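N-acyl-D-glutamate deacylase (Bordetella bronchiseptica, PDB 3GIP) catalyses the hydrolytic deacylation of N-acyl-D-glutamate, yielding D-glutamate and a carboxylate, as a zinc-containing member of the amidohydrolase superfamily. Local coordinates at residues R303-P309 with L336-I342; Y282-S288 with H374-S380; G67-L71 with G96-A100; D300-I304 with G315-I321. All coordinates share one frame. Residue numbers count along the deposited sequence, not the author numbering.

Contact 1 (R303-P309 with L336-I342); sequences RITWSTP and LAPAGAI
Four backbone hydrogen bonds lay down the antiparallel pairing of strand 303-307 with strand 339-343: Ile342 N to Arg303 O (2.8 Å), Arg303 N to Ile342 O (3.2 Å), Thr305 N to Gly340 O (2.9 Å) and Gly340 N to Trp306 O (2.9 Å). The register illustrates how a beta bulge works. Ile304 pairs with Ala341 and Ser307 with Ala339, both non-hydrogen-bonded (Ile304 CA to Ala341 CA 4.2 Å, Ser307 CA to Ala339 CA 4.1 Å), so two residues, Thr305 and Trp306, stand opposite Gly340 alone. Thr305 takes up the extra length with phi/psi of -104/-23, and the strand turns a corner there. At the end of the pairing, Thr308 N donates to Pro338 O (3.0 Å), and Ser307, in the t rotamer, donates from OG to Leu336 O (2.8 Å); the peptide bond before Pro338 is cis. Strand 339-343 is the middle of a three-stranded sheet, with strand 287-290 along its other edge. Packing divides by face. Beside Ala341, Ile304 CD1 meets Leu336 CD1 at 3.8 Å, with helix 318-325 lying against both side chains. On the other face Thr305 CG2 rests 3.5 Å from Ile342 CG1. Trp306, chi1 p, folds its indole across the partner strand, where a CB on Gly340 would clash with NE1. Its six-membered ring receives a CH-pi contact from Ala339 CA, 3.5 Å from the centroid and almost on the ring normal.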
loop_
_atom_site.group_PDB
_atom_site.type_symbol
_atom_site.label_atom_id
_atom_site.label_comp_id
_atom_site.label_asym_id
_atom_site.label_seq_id
_atom_site.Cartn_x
_atom_site.Cartn_y
_atom_site.Cartn_z
ATOM N N ARG A 303 -17.014 9.562 10.117
ATOM C CA ARG A 303 -17.512 8.320 10.699
ATOM C C ARG A 303 -16.393 7.577 11.417
ATOM O O ARG A 303 -15.347 7.304 10.840
ATOM C CB ARG A 303 -18.129 7.438 9.601
ATOM C CG ARG A 303 -18.860 6.220 10.138
ATOM C CD ARG A 303 -19.372 5.313 9.029
ATOM N NE ARG A 303 -20.618 5.784 8.426
ATOM C CZ ARG A 303 -21.244 5.139 7.445
ATOM N NH1 ARG A 303 -20.730 4.011 6.970
ATOM N NH2 ARG A 303 -22.388 5.601 6.950
ATOM N N ILE A 304 -16.632 7.248 12.680
ATOM C CA ILE A 304 -15.632 6.571 13.499
ATOM C C ILE A 304 -15.320 5.142 13.055
ATOM O O ILE A 304 -16.218 4.358 12.757
ATOM C CB ILE A 304 -16.080 6.574 14.982
ATOM C CG1 ILE A 304 -16.393 8.014 15.419
ATOM C CG2 ILE A 304 -14.999 5.970 15.870
ATOM C CD1 ILE A 304 -15.254 9.010 15.186
ATOM N N THR A 305 -14.031 4.817 13.003
ATOM C CA THR A 305 -13.580 3.482 12.616
ATOM C C THR A 305 -13.129 2.694 13.845
ATOM O O THR A 305 -13.106 1.462 13.838
ATOM C CB THR A 305 -12.413 3.557 11.617
ATOM O OG1 THR A 305 -11.399 4.428 12.129
ATOM C CG2 THR A 305 -12.898 4.090 10.279
ATOM N N TRP A 306 -12.758 3.425 14.893
ATOM C CA TRP A 306 -12.333 2.832 16.162
ATOM C C TRP A 306 -12.130 3.944 17.179
ATOM O O TRP A 306 -11.921 5.089 16.809
ATOM C CB TRP A 306 -11.020 2.042 16.015
ATOM C CG TRP A 306 -9.813 2.865 15.633
ATOM C CD1 TRP A 306 -9.430 3.213 14.372
ATOM C CD2 TRP A 306 -8.842 3.450 16.520
ATOM N NE1 TRP A 306 -8.286 3.975 14.412
ATOM C CE2 TRP A 306 -7.903 4.135 15.717
ATOM C CE3 TRP A 306 -8.676 3.460 17.914
ATOM C CZ2 TRP A 306 -6.811 4.824 16.258
ATOM C CZ3 TRP A 306 -7.588 4.148 18.452
ATOM C CH2 TRP A 306 -6.670 4.819 17.623
ATOM N N SER A 307 -12.218 3.601 18.462
ATOM C CA SER A 307 -12.012 4.555 19.551
ATOM C C SER A 307 -11.653 3.761 20.797
ATOM O O SER A 307 -12.417 2.903 21.237
ATOM C CB SER A 307 -13.273 5.379 19.832
ATOM O OG SER A 307 -13.115 6.131 21.033
ATOM N N THR A 308 -10.489 4.044 21.369
ATOM C CA THR A 308 -10.073 3.318 22.558
ATOM C C THR A 308 -10.976 3.599 23.763
ATOM O O THR A 308 -11.423 2.669 24.430
ATOM C CB THR A 308 -8.603 3.628 22.902
ATOM O OG1 THR A 308 -7.778 3.281 21.783
ATOM C CG2 THR A 308 -8.157 2.820 24.109
ATOM N N PRO A 309 -11.267 4.879 24.051
ATOM C CA PRO A 309 -12.135 5.151 25.202
ATOM C C PRO A 309 -13.613 4.855 24.944
ATOM O O PRO A 309 -14.351 4.505 25.863
ATOM C CB PRO A 309 -11.880 6.628 25.481
ATOM C CG PRO A 309 -11.621 7.181 24.103
ATOM C CD PRO A 309 -10.707 6.130 23.507
ATOM N N LEU A 336 -13.199 11.225 22.168
ATOM C CA LEU A 336 -13.071 9.940 21.486
ATOM C C LEU A 336 -11.624 9.493 21.322
ATOM O O LEU A 336 -11.357 8.316 21.082
ATOM C CB LEU A 336 -13.722 10.020 20.101
ATOM C CG LEU A 336 -15.249 10.081 20.054
ATOM C CD1 LEU A 336 -15.700 10.520 18.665
ATOM C CD2 LEU A 336 -15.829 8.719 20.410
ATOM N N ALA A 337 -10.695 10.433 21.454
ATOM C CA ALA A 337 -9.276 10.142 21.284
ATOM C C ALA A 337 -8.691 9.181 22.313
ATOM O O ALA A 337 -9.021 9.245 23.502
ATOM C CB ALA A 337 -8.483 11.443 21.286
ATOM N N PRO A 338 -7.816 8.265 21.862
ATOM C CA PRO A 338 -7.402 8.106 20.462
ATOM C C PRO A 338 -8.444 7.345 19.653
ATOM O O PRO A 338 -9.057 6.395 20.145
ATOM C CB PRO A 338 -6.086 7.342 20.574
ATOM C CG PRO A 338 -6.293 6.508 21.787
ATOM C CD PRO A 338 -6.952 7.467 22.750
ATOM N N ALA A 339 -8.632 7.761 18.405
ATOM C CA ALA A 339 -9.614 7.127 17.539
ATOM C C ALA A 339 -9.240 7.274 16.073
ATOM O O ALA A 339 -8.240 7.903 15.733
ATOM C CB ALA A 339 -10.987 7.748 17.780
ATOM N N GLY A 340 -10.057 6.678 15.212
ATOM C CA GLY A 340 -9.833 6.756 13.783
ATOM C C GLY A 340 -11.156 7.095 13.129
ATOM O O GLY A 340 -12.212 6.970 13.760
ATOM N N ALA A 341 -11.112 7.524 11.871
ATOM C CA ALA A 341 -12.335 7.878 11.162
ATOM C C ALA A 341 -12.185 7.809 9.655
ATOM O O ALA A 341 -11.076 7.708 9.125
ATOM C CB ALA A 341 -12.769 9.287 11.556
ATOM N N ILE A 342 -13.327 7.854 8.975
ATOM C CA ILE A 342 -13.375 7.866 7.525
ATOM C C ILE A 342 -13.842 9.272 7.177
ATOM O O ILE A 342 -14.759 9.811 7.808
ATOM C CB ILE A 342 -14.382 6.835 6.965
ATOM C CG1 ILE A 342 -13.850 5.419 7.197
ATOM C CG2 ILE A 342 -14.616 7.085 5.470
ATOM C CD1 ILE A 342 -14.834 4.322 6.868
#

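Contact 2 (Y282-S288 with H374-S380); sequences YPYPGSS and HPRLWGS. With FMT (formic acid), chain D; FMT (formic acid), chain E.
An anion pocket forms here around Arg376, whose side chain is about 7 Å from the zinc ion; two formates, probably from the crystallisation liquor, are consistent with a place for a substrate carboxylate. Arg376, extended (p, t, t), donates from NH1 to O1 of the chain D formate (2.8 Å) and from NH2 to Ser288 O (2.9 Å). The same formate O1 accepts from Ser288 N (3.0 Å), and its O2 from Tyr282 OH (2.5 Å). Ser287 OG (p) donates to O1 of the chain E formate (2.6 Å). Arg376 also lies over the Tyr282 face, a cation-pi contact with CZ 4.5 Å from the ring centroid. Pro283 centres an inverse gamma turn between Tyr282 and Tyr284; both cluster with His374, whose ring edge meets the Tyr284 face, centroids 4.8 Å apart and planes at 89°. One water joins Ser288 OG (2.8 Å) to His374 N (2.9 Å). Ser380 OG (m) bonds back to Arg376 O (2.8 Å) within the helix, while Tyr284 CE1 packs on Pro375 CG at 3.9 Å. The first turn of helix 376-391 presses on the loop between strands 277-281 and 287-290, with strand 339-343 paired alongside Ser287 and Ser288.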
loop_
_atom_site.group_PDB
_atom_site.type_symbol
_atom_site.label_atom_id
_atom_site.label_comp_id
_atom_site.label_asym_id
_atom_site.label_seq_id
_atom_site.Cartn_x
_atom_site.Cartn_y
_atom_site.Cartn_z
ATOM N N TYR A 282 -6.366 4.385 -4.090
ATOM C CA TYR A 282 -7.277 3.307 -3.741
ATOM C C TYR A 282 -8.547 3.842 -4.410
ATOM O O TYR A 282 -8.765 5.054 -4.461
ATOM C CB TYR A 282 -7.430 3.116 -2.220
ATOM C CG TYR A 282 -7.545 4.369 -1.394
ATOM C CD1 TYR A 282 -8.742 5.080 -1.325
ATOM C CD2 TYR A 282 -6.455 4.838 -0.663
ATOM C CE1 TYR A 282 -8.852 6.228 -0.549
ATOM C CE2 TYR A 282 -6.551 5.982 0.114
ATOM C CZ TYR A 282 -7.752 6.674 0.168
ATOM O OH TYR A 282 -7.847 7.808 0.935
ATOM N N PRO A 283 -9.379 2.950 -4.962
ATOM C CA PRO A 283 -10.614 3.338 -5.655
ATOM C C PRO A 283 -11.828 3.732 -4.821
ATOM O O PRO A 283 -12.890 3.132 -4.958
ATOM C CB PRO A 283 -10.886 2.122 -6.529
ATOM C CG PRO A 283 -10.502 0.999 -5.605
ATOM C CD PRO A 283 -9.192 1.489 -5.004
ATOM N N TYR A 284 -11.670 4.754 -3.978
ATOM C CA TYR A 284 -12.753 5.237 -3.119
ATOM C C TYR A 284 -12.629 6.743 -2.915
ATOM O O TYR A 284 -11.519 7.283 -2.878
ATOM C CB TYR A 284 -12.703 4.562 -1.745
ATOM C CG TYR A 284 -12.727 3.054 -1.771
ATOM C CD1 TYR A 284 -13.911 2.342 -1.560
ATOM C CD2 TYR A 284 -11.555 2.331 -1.976
ATOM C CE1 TYR A 284 -13.915 0.944 -1.545
ATOM C CE2 TYR A 284 -11.550 0.943 -1.970
ATOM C CZ TYR A 284 -12.728 0.253 -1.752
ATOM O OH TYR A 284 -12.708 -1.122 -1.716
ATOM N N PRO A 285 -13.768 7.440 -2.765
ATOM C CA PRO A 285 -13.774 8.892 -2.564
ATOM C C PRO A 285 -13.762 9.316 -1.096
ATOM O O PRO A 285 -14.167 10.426 -0.764
ATOM C CB PRO A 285 -15.048 9.319 -3.272
ATOM C CG PRO A 285 -15.978 8.219 -2.885
ATOM C CD PRO A 285 -15.129 6.958 -3.071
ATOM N N GLY A 286 -13.317 8.417 -0.225
ATOM C CA GLY A 286 -13.233 8.726 1.189
ATOM C C GLY A 286 -11.905 8.217 1.714
ATOM O O GLY A 286 -11.445 7.158 1.297
ATOM N N SER A 287 -11.281 8.976 2.610
ATOM C CA SER A 287 -10.002 8.580 3.188
ATOM C C SER A 287 -10.255 7.987 4.566
ATOM O O SER A 287 -11.389 7.955 5.031
ATOM C CB SER A 287 -9.086 9.798 3.312
ATOM O OG SER A 287 -9.603 10.723 4.256
ATOM N N SER A 288 -9.201 7.508 5.221
ATOM C CA SER A 288 -9.358 6.946 6.555
ATOM C C SER A 288 -8.032 6.999 7.289
ATOM O O SER A 288 -7.017 6.534 6.786
ATOM C CB SER A 288 -9.843 5.495 6.488
ATOM O OG SER A 288 -10.090 4.988 7.795
ATOM N N HIS A 374 -12.225 0.965 6.766
ATOM C CA HIS A 374 -12.636 1.472 5.470
ATOM C C HIS A 374 -12.548 0.202 4.612
ATOM O O HIS A 374 -11.578 -0.557 4.714
ATOM C CB HIS A 374 -11.632 2.540 5.027
ATOM C CG HIS A 374 -11.864 3.070 3.648
ATOM N ND1 HIS A 374 -11.784 4.412 3.345
ATOM C CD2 HIS A 374 -12.120 2.434 2.482
ATOM C CE1 HIS A 374 -11.981 4.579 2.049
ATOM N NE2 HIS A 374 -12.186 3.395 1.504
ATOM N N PRO A 375 -13.561 -0.058 3.769
ATOM C CA PRO A 375 -13.605 -1.243 2.905
ATOM C C PRO A 375 -12.426 -1.467 1.962
ATOM O O PRO A 375 -12.253 -2.570 1.444
ATOM C CB PRO A 375 -14.934 -1.082 2.161
ATOM C CG PRO A 375 -15.120 0.402 2.122
ATOM C CD PRO A 375 -14.720 0.814 3.515
ATOM N N ARG A 376 -11.620 -0.432 1.747
ATOM C CA ARG A 376 -10.457 -0.548 0.871
ATOM C C ARG A 376 -9.544 -1.672 1.364
ATOM O O ARG A 376 -8.768 -2.244 0.599
ATOM C CB ARG A 376 -9.696 0.780 0.834
ATOM C CG ARG A 376 -9.059 1.164 2.155
ATOM C CD ARG A 376 -8.647 2.623 2.157
ATOM N NE ARG A 376 -7.884 2.957 3.356
ATOM C CZ ARG A 376 -7.588 4.195 3.733
ATOM N NH1 ARG A 376 -7.994 5.233 3.011
ATOM N NH2 ARG A 376 -6.865 4.395 4.828
ATOM N N LEU A 377 -9.649 -1.985 2.649
ATOM C CA LEU A 377 -8.854 -3.045 3.260
ATOM C C LEU A 377 -9.079 -4.382 2.557
ATOM O O LEU A 377 -8.137 -5.150 2.343
ATOM C CB LEU A 377 -9.236 -3.181 4.738
ATOM C CG LEU A 377 -8.619 -4.330 5.539
ATOM C CD1 LEU A 377 -7.122 -4.103 5.705
ATOM C CD2 LEU A 377 -9.302 -4.408 6.903
ATOM N N TRP A 378 -10.332 -4.647 2.195
ATOM C CA TRP A 378 -10.705 -5.901 1.547
ATOM C C TRP A 378 -11.089 -5.828 0.074
ATOM O O TRP A 378 -11.138 -6.859 -0.593
ATOM C CB TRP A 378 -11.881 -6.550 2.283
ATOM C CG TRP A 378 -11.532 -7.221 3.571
ATOM C CD1 TRP A 378 -11.301 -6.624 4.775
ATOM C CD2 TRP A 378 -11.378 -8.629 3.782
ATOM N NE1 TRP A 378 -11.014 -7.575 5.727
ATOM C CE2 TRP A 378 -11.053 -8.814 5.142
ATOM C CE3 TRP A 378 -11.482 -9.753 2.951
ATOM C CZ2 TRP A 378 -10.829 -10.080 5.695
ATOM C CZ3 TRP A 378 -11.261 -11.014 3.499
ATOM C CH2 TRP A 378 -10.938 -11.163 4.861
ATOM N N GLY A 379 -11.357 -4.639 -0.451
ATOM C CA GLY A 379 -11.789 -4.597 -1.839
ATOM C C GLY A 379 -11.116 -3.699 -2.850
ATOM O O GLY A 379 -11.617 -3.571 -3.963
ATOM N N SER A 380 -9.983 -3.103 -2.503
ATOM C CA SER A 380 -9.303 -2.201 -3.427
ATOM C C SER A 380 -8.987 -2.741 -4.821
ATOM O O SER A 380 -9.417 -2.169 -5.825
ATOM C CB SER A 380 -8.006 -1.680 -2.797
ATOM O OG SER A 380 -8.279 -0.815 -1.708
HETATM C C FMT D . -5.708 8.169 3.494
HETATM O O1 FMT D . -6.519 7.410 3.964
HETATM O O2 FMT D . -5.701 8.400 2.178
HETATM C C FMT E . -6.585 11.828 5.221
HETATM O O1 FMT E . -7.711 11.934 5.639
HETATM O O2 FMT E . -5.619 12.611 5.715
HETATM O O HOH W 1 -9.878 2.221 7.964
#

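Contact 3 (G67-L71 with G96-A100)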
loop_
_atom_site.group_PDB
_atom_site.type_symbol
_atom_site.label_atom_id
_atom_site.label_comp_id
_atom_site.label_asym_id
_atom_site.label_seq_id
_atom_site.Cartn_x
_atom_site.Cartn_y
_atom_site.Cartn_z
ATOM N N GLY A 67 0.667 -0.643 1.820
ATOM C CA GLY A 67 0.131 -1.387 2.937
ATOM C C GLY A 67 0.620 -0.838 4.263
ATOM O O GLY A 67 1.618 -0.119 4.322
ATOM N N HIS A 68 -0.120 -1.153 5.321
ATOM C CA HIS A 68 0.234 -0.755 6.683
ATOM C C HIS A 68 0.197 -2.031 7.513
ATOM O O HIS A 68 -0.027 -1.994 8.722
ATOM C CB HIS A 68 -0.780 0.240 7.253
ATOM C CG HIS A 68 -0.612 1.637 6.748
ATOM N ND1 HIS A 68 0.543 2.366 6.938
ATOM C CD2 HIS A 68 -1.461 2.446 6.071
ATOM C CE1 HIS A 68 0.397 3.565 6.401
ATOM N NE2 HIS A 68 -0.810 3.639 5.869
ATOM N N ASP A 69 0.421 -3.158 6.847
ATOM C CA ASP A 69 0.370 -4.470 7.486
ATOM C C ASP A 69 1.671 -4.879 8.177
ATOM O O ASP A 69 1.867 -6.051 8.493
ATOM C CB ASP A 69 0.004 -5.511 6.429
ATOM C CG ASP A 69 -1.061 -5.010 5.473
ATOM O OD1 ASP A 69 -2.264 -5.167 5.774
ATOM O OD2 ASP A 69 -0.687 -4.435 4.427
ATOM N N ASP A 70 2.533 -3.901 8.428
ATOM C CA ASP A 70 3.831 -4.126 9.062
ATOM C C ASP A 70 3.868 -5.186 10.156
ATOM O O ASP A 70 4.708 -6.090 10.129
ATOM C CB ASP A 70 4.352 -2.821 9.666
ATOM C CG ASP A 70 4.551 -1.740 8.635
ATOM O OD1 ASP A 70 5.709 -1.301 8.460
ATOM O OD2 ASP A 70 3.552 -1.331 8.005
ATOM N N LEU A 71 2.963 -5.066 11.120
ATOM C CA LEU A 71 2.935 -5.985 12.254
ATOM C C LEU A 71 1.915 -7.112 12.168
ATOM O O LEU A 71 1.782 -7.898 13.104
ATOM C CB LEU A 71 2.680 -5.193 13.536
ATOM C CG LEU A 71 3.470 -3.894 13.697
ATOM C CD1 LEU A 71 2.956 -3.146 14.917
ATOM C CD2 LEU A 71 4.956 -4.191 13.812
ATOM N N GLY A 96 5.394 7.266 6.751
ATOM C CA GLY A 96 6.280 7.601 7.853
ATOM C C GLY A 96 6.325 6.634 9.017
ATOM O O GLY A 96 7.174 6.782 9.893
ATOM N N VAL A 97 5.438 5.643 9.039
ATOM C CA VAL A 97 5.419 4.685 10.142
ATOM C C VAL A 97 5.711 3.263 9.688
ATOM O O VAL A 97 5.101 2.753 8.744
ATOM C CB VAL A 97 4.073 4.728 10.899
ATOM C CG1 VAL A 97 3.948 6.052 11.635
ATOM C CG2 VAL A 97 2.910 4.540 9.927
ATOM N N SER A 98 6.646 2.619 10.381
ATOM C CA SER A 98 7.061 1.267 10.029
ATOM C C SER A 98 7.298 0.373 11.242
ATOM O O SER A 98 7.279 0.837 12.381
ATOM C CB SER A 98 8.348 1.342 9.207
ATOM O OG SER A 98 9.351 2.062 9.918
ATOM N N ALA A 99 7.533 -0.909 10.976
ATOM C CA ALA A 99 7.782 -1.886 12.031
ATOM C C ALA A 99 9.059 -1.567 12.800
ATOM O O ALA A 99 9.170 -1.884 13.982
ATOM C CB ALA A 99 7.881 -3.283 11.431
ATOM N N ALA A 100 10.016 -0.941 12.123
ATOM C CA ALA A 100 11.294 -0.592 12.735
ATOM C C ALA A 100 11.874 0.655 12.071
ATOM O O ALA A 100 11.498 0.997 10.954
ATOM C CB ALA A 100 12.267 -1.766 12.593
HETATM O O HOH W 2 3.038 1.318 7.491
#
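Two loops that follow the neighbouring parallel barrel strands 57-64 and 87-92 meet chiefly around the carboxylate of Asp70. Asp70, in the m rotamer, points its side chain at 96-100: OD1 accepts a weak hydrogen bond from Ala99 N (3.1 Å), and OD2 lies 2.7 Å from water 2. That water is also 2.8 Å from His68 ND1 and 2.8 Å from Val97 O, so it bridges His68 and Asp70 to the Val97 carbonyl. His68 leaves its backbone sideways, yet chi1 m swings the imidazole to the water, with Val97 CG2 4.4 Å from ND1. Leu71 (m, t) closes the other end, CD2 to Ala99 CB at 3.9 Å. On its own loop Ser98, chi1 p, donates from OG to Ala100 O (2.6 Å). The His68 side chain is about 5 Å from the zinc ion, and Gly96 directly follows the zinc ligand Cys95. The chemistry thus combines one weak direct bond, a shared water and a small apolar contact, which together join two loops beside the zinc site.

Contact 4 (D300-I304 with G315-I321); sequences DDIRI and GEYLADI
Where a strand lies beside the approach to a helix, a short backbone pairing can hand over directly to the helix start, as in 315-321 running against 300-304 in the opposite direction. Gly315, at phi/psi 91/-9 where a CB would jam against the preceding carbonyl, donates from N to Ile304 O (2.7 Å). Glu316 O accepts from Ile304 N (2.9 Å), while the Glu316 side chain points away and forms a salt bridge with Arg324. Tyr317 is bridged to Arg303, CA to CA 4.4 Å, and is the N-cap of helix 318-325. Its ring, chi1 m, swings back over the strand: Arg303, with chi1 and chi2 both t and chi3 m, donates from NH2 to Tyr317 OH (2.9 Å), and Asp301 OD1 lies over the ring face. Leu318 N, in the first helical turn, donates to Ile302 O (2.8 Å); its side chain (t, p) brings CD2 to 4.0 Å from Ile302 CD1. One turn on, Ile321 N bonds to Tyr317 O (3.0 Å), and Ile321, m and t, sets CD1 3.8 Å from Ile304 CG1. Leu336 of helix 329-336 also packs on Leu318 and Ile304. A single beta bridge and a first-turn helix amide bonded to the Ile302 carbonyl thus fix this part of the excursion between strands 277-281 and 360-362 of the amidohydrolase TIM barrel.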
loop_
_atom_site.group_PDB
_atom_site.type_symbol
_atom_site.label_atom_id
_atom_site.label_comp_id
_atom_site.label_asym_id
_atom_site.label_seq_id
_atom_site.Cartn_x
_atom_site.Cartn_y
_atom_site.Cartn_z
ATOM N N ASP A 300 -18.131 17.047 6.860
ATOM C CA ASP A 300 -19.325 16.421 7.411
ATOM C C ASP A 300 -19.232 14.903 7.285
ATOM O O ASP A 300 -18.398 14.372 6.546
ATOM C CB ASP A 300 -20.589 16.908 6.693
ATOM C CG ASP A 300 -20.984 18.322 7.085
ATOM O OD1 ASP A 300 -20.603 18.778 8.185
ATOM O OD2 ASP A 300 -21.700 18.971 6.293
ATOM N N ASP A 301 -20.096 14.216 8.021
ATOM C CA ASP A 301 -20.158 12.760 8.020
ATOM C C ASP A 301 -18.886 12.031 8.432
ATOM O O ASP A 301 -18.615 10.925 7.961
ATOM C CB ASP A 301 -20.641 12.243 6.658
ATOM C CG ASP A 301 -22.147 12.403 6.479
ATOM O OD1 ASP A 301 -22.797 12.898 7.418
ATOM O OD2 ASP A 301 -22.681 12.035 5.411
ATOM N N ILE A 302 -18.102 12.644 9.315
ATOM C CA ILE A 302 -16.906 11.976 9.810
ATOM C C ILE A 302 -17.461 10.745 10.527
ATOM O O ILE A 302 -18.302 10.865 11.421
ATOM C CB ILE A 302 -16.129 12.884 10.791
ATOM C CG1 ILE A 302 -15.464 14.021 10.008
ATOM C CG2 ILE A 302 -15.076 12.072 11.549
ATOM C CD1 ILE A 302 -14.841 15.101 10.892
ATOM N N ARG A 303 -17.014 9.562 10.117
ATOM C CA ARG A 303 -17.512 8.320 10.699
ATOM C C ARG A 303 -16.393 7.577 11.417
ATOM O O ARG A 303 -15.347 7.304 10.840
ATOM C CB ARG A 303 -18.129 7.438 9.601
ATOM C CG ARG A 303 -18.860 6.220 10.138
ATOM C CD ARG A 303 -19.372 5.313 9.029
ATOM N NE ARG A 303 -20.618 5.784 8.426
ATOM C CZ ARG A 303 -21.244 5.139 7.445
ATOM N NH1 ARG A 303 -20.730 4.011 6.970
ATOM N NH2 ARG A 303 -22.388 5.601 6.950
ATOM N N ILE A 304 -16.632 7.248 12.680
ATOM C CA ILE A 304 -15.632 6.571 13.499
ATOM C C ILE A 304 -15.320 5.142 13.055
ATOM O O ILE A 304 -16.218 4.358 12.757
ATOM C CB ILE A 304 -16.080 6.574 14.982
ATOM C CG1 ILE A 304 -16.393 8.014 15.419
ATOM C CG2 ILE A 304 -14.999 5.970 15.870
ATOM C CD1 ILE A 304 -15.254 9.010 15.186
ATOM N N GLY A 315 -18.408 3.105 13.788
ATOM C CA GLY A 315 -19.512 3.072 12.841
ATOM C C GLY A 315 -20.465 4.247 12.938
ATOM O O GLY A 315 -21.330 4.430 12.076
ATOM N N GLU A 316 -20.301 5.057 13.978
ATOM C CA GLU A 316 -21.168 6.211 14.197
ATOM C C GLU A 316 -20.607 7.521 13.644
ATOM O O GLU A 316 -19.397 7.673 13.483
ATOM C CB GLU A 316 -21.446 6.365 15.699
ATOM C CG GLU A 316 -22.170 5.167 16.298
ATOM C CD GLU A 316 -22.430 5.291 17.793
ATOM O OE1 GLU A 316 -22.034 6.305 18.404
ATOM O OE2 GLU A 316 -23.037 4.357 18.361
ATOM N N TYR A 317 -21.505 8.455 13.341
ATOM C CA TYR A 317 -21.126 9.770 12.831
ATOM C C TYR A 317 -20.761 10.681 13.994
ATOM O O TYR A 317 -21.445 10.688 15.023
ATOM C CB TYR A 317 -22.289 10.427 12.081
ATOM C CG TYR A 317 -22.622 9.817 10.743
ATOM C CD1 TYR A 317 -21.666 9.734 9.733
ATOM C CD2 TYR A 317 -23.911 9.356 10.472
ATOM C CE1 TYR A 317 -21.981 9.209 8.479
ATOM C CE2 TYR A 317 -24.239 8.828 9.220
ATOM C CZ TYR A 317 -23.269 8.760 8.233
ATOM O OH TYR A 317 -23.583 8.242 6.998
ATOM N N LEU A 318 -19.698 11.461 13.819
ATOM C CA LEU A 318 -19.256 12.390 14.852
ATOM C C LEU A 318 -20.385 13.336 15.263
ATOM O O LEU A 318 -20.546 13.639 16.444
ATOM C CB LEU A 318 -18.056 13.203 14.354
ATOM C CG LEU A 318 -17.487 14.257 15.313
ATOM C CD1 LEU A 318 -16.948 13.569 16.560
ATOM C CD2 LEU A 318 -16.387 15.047 14.617
ATOM N N ALA A 319 -21.170 13.805 14.295
ATOM C CA ALA A 319 -22.266 14.717 14.608
ATOM C C ALA A 319 -23.333 14.067 15.483
ATOM O O ALA A 319 -23.911 14.728 16.346
ATOM C CB ALA A 319 -22.898 15.250 13.323
ATOM N N ASP A 320 -23.595 12.779 15.264
ATOM C CA ASP A 320 -24.594 12.065 16.058
ATOM C C ASP A 320 -24.080 11.850 17.474
ATOM O O ASP A 320 -24.834 11.955 18.440
ATOM C CB ASP A 320 -24.927 10.701 15.437
ATOM C CG ASP A 320 -25.721 10.815 14.151
ATOM O OD1 ASP A 320 -26.246 11.911 13.856
ATOM O OD2 ASP A 320 -25.833 9.794 13.439
ATOM N N ILE A 321 -22.792 11.540 17.591
ATOM C CA ILE A 321 -22.185 11.320 18.896
ATOM C C ILE A 321 -22.243 12.618 19.697
ATOM O O ILE A 321 -22.667 12.628 20.854
ATOM C CB ILE A 321 -20.718 10.879 18.750
ATOM C CG1 ILE A 321 -20.657 9.530 18.033
ATOM C CG2 ILE A 321 -20.063 10.789 20.128
ATOM C CD1 ILE A 321 -19.255 9.125 17.588
#

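Contact 3 comes first along the chain, closing before the others open. Contact 2 then spans a long loop in which contacts 1 and 4 are nested, both starting from strand 303-307. These two share Arg303 and Ile304, their centres about 10 Å apart: the strand pairs with strand 339-343 and also bridges and packs against the start of helix 318-325. Strand 339-343 also pairs with strand 287-290 of contact 2, whose centre is about 17 Å from that of contact 1. Thus the sheet inserted between barrel strands 277-281 and 360-362 reaches the anion pocket. Contacts 2 and 3, nearest atoms about 5 Å apart, both lie near the zinc, while 1 and 4 lie farther out.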